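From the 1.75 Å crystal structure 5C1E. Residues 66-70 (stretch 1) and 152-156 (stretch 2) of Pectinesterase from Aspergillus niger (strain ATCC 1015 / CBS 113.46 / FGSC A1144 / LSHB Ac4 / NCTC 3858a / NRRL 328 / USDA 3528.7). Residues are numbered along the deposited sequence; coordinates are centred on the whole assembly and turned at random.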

# COMPACT_ATOMS: atom_id res chain seq x y z
N THR A 66 12.29 6.75 12.21
CA THR A 66 11.78 5.54 11.57
C THR A 66 10.28 5.31 11.82
O THR A 66 9.66 4.54 11.09
N SER A 67 9.73 5.96 12.86
CA SER A 67 8.34 5.75 13.29
C SER A 67 7.29 6.40 12.37
O SER A 67 6.08 6.14 12.50
N THR A 68 7.75 7.22 11.43
CA THR A 68 6.88 7.93 10.51
C THR A 68 7.40 7.81 9.08
O THR A 68 8.55 7.43 8.87
N TYR A 69 6.55 8.12 8.11
CA TYR A 69 6.96 8.31 6.71
C TYR A 69 7.41 9.78 6.43
O TYR A 69 8.05 10.07 5.39
N LYS A 70 7.09 10.68 7.34
CA LYS A 70 7.19 12.12 7.05
C LYS A 70 8.61 12.65 6.82
O LYS A 70 8.78 13.69 6.19
N SER A 152 1.98 -0.34 7.85
CA SER A 152 1.88 0.43 9.08
C SER A 152 2.52 1.80 8.96
O SER A 152 3.67 1.92 8.54
N ASN A 153 1.80 2.83 9.37
CA ASN A 153 2.35 4.20 9.37
C ASN A 153 2.87 4.62 8.01
O ASN A 153 3.89 5.33 7.89
N CYS A 154 2.14 4.20 6.98
CA CYS A 154 2.45 4.55 5.62
C CYS A 154 1.53 5.66 5.13
O CYS A 154 0.50 5.97 5.75
N MET A 155 1.91 6.25 4.01
CA MET A 155 1.11 7.23 3.32
C MET A 155 0.83 6.66 1.95
O MET A 155 1.77 6.37 1.20
N ILE A 156 -0.46 6.47 1.64
CA ILE A 156 -0.87 5.96 0.32
C ILE A 156 -1.71 7.03 -0.36
O ILE A 156 -2.78 7.41 0.14

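The two stretches meet without a single hydrogen bond between them; the contact is built instead around the aromatic ring of Y69, which lies against the backbone and side chain of the other stretch. The contact is small, burying 221 Å² summed over both sides, and Y69 has the largest share of it. Its CA-to-CB bond points toward stretch 2, and the p rotamer (chi1 64°), with chi2 at 85°, lays the ring along residues 153 to 155.

M155 CB sits 3.4 Å from the centroid of the Y69 ring, formed by CG, CD1, CD2, CE1, CE2 and CZ, and only 7° off the ring normal, so that the methylene lies almost centrally over one face in a CH-pi contact. The closest atoms of this pair are Y69 CE1 and M155 CB, at 3.5 Å. The CA-to-CB bond of M155 also points toward stretch 1, but its side chain, with chi1 t and both chi2 and chi3 m, leads its end away. The ring therefore packs on the base of the methionine.

At the edge of the same ring, near its plane, the backbone oxygen N153 O lies 3.4 Å from Y69 CD2. An aromatic C-H edge carries a slight positive charge, so a carbonyl oxygen is well tolerated there. The next residue adds a backbone contact, Y69 CD2 to C154 C at 3.8 Å. The C154 side chain (chi1 m) has its CA-to-CB bond directed away from stretch 1, and its SG is hydrogen-bonded elsewhere in the structure. The hydroxyl of Y69 likewise finds its partner elsewhere.

N153, with positive phi and psi (55°/38°), directs its CA-to-CB bond toward stretch 1 in the m rotamer. N153 OD1 lies 3.7 Å from S67 O; both atoms are acceptors, so this is proximity without a polar bond. The amide nitrogen is engaged within its own stretch, where N153 ND2 donates to S152 OG at 2.9 Å, and it has a further partner elsewhere.

The remaining side chains of stretch 1 contribute little. S67 and T68, in the p and t rotamers, have CA-to-CB bonds that point away from stretch 2. T68 OG1 instead accepts a hydrogen bond from K70 N (3.0 Å, 168°), a nearly linear link from the T68 side chain to the backbone just after Y69. The CA-to-CB bond of K70 points sideways, and K70 makes no contact with stretch 2, while T66, S152 and I156 lie beyond reach of the opposing stretch.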

# COMPACT_ATOMS: atom_id res chain seq x y z
CB THR A 66 12.53 4.30 12.08
OG1 THR A 66 12.42 4.24 13.50
CG2 THR A 66 14.00 4.35 11.70
CB SER A 67 8.17 6.26 14.73
OG SER A 67 8.07 7.68 14.76
CB THR A 68 6.79 9.42 10.93
OG1 THR A 68 5.90 10.13 10.06
CG2 THR A 68 8.16 10.11 10.90
CB TYR A 69 5.81 7.97 5.76
CG TYR A 69 4.60 8.87 5.91
CD1 TYR A 69 4.53 10.08 5.23
CD2 TYR A 69 3.51 8.48 6.67
CE1 TYR A 69 3.42 10.90 5.36
CE2 TYR A 69 2.39 9.30 6.81
CZ TYR A 69 2.36 10.51 6.14
OH TYR A 69 1.26 11.34 6.26
CB LYS A 70 6.47 12.94 8.12
CG LYS A 70 4.96 12.83 7.94
CD LYS A 70 4.14 13.43 9.06
CE LYS A 70 2.66 13.34 8.71
NZ LYS A 70 1.85 14.32 9.47
CB SER A 152 2.56 -0.30 10.25
OG SER A 152 2.31 0.44 11.44
CB ASN A 153 3.41 4.35 10.46
CG ASN A 153 2.79 4.37 11.84
OD1 ASN A 153 2.46 5.42 12.36
ND2 ASN A 153 2.56 3.18 12.40
CB CYS A 154 2.33 3.33 4.70
SG CYS A 154 3.54 2.01 5.00
CB MET A 155 1.89 8.54 3.23
CG MET A 155 1.08 9.78 2.88
SD MET A 155 0.43 9.84 1.20
CE MET A 155 1.93 9.75 0.20
CB ILE A 156 -1.67 4.63 0.41
CG1 ILE A 156 -0.86 3.57 1.13
CG2 ILE A 156 -1.95 4.07 -0.99
CD1 ILE A 156 -1.27 3.39 2.56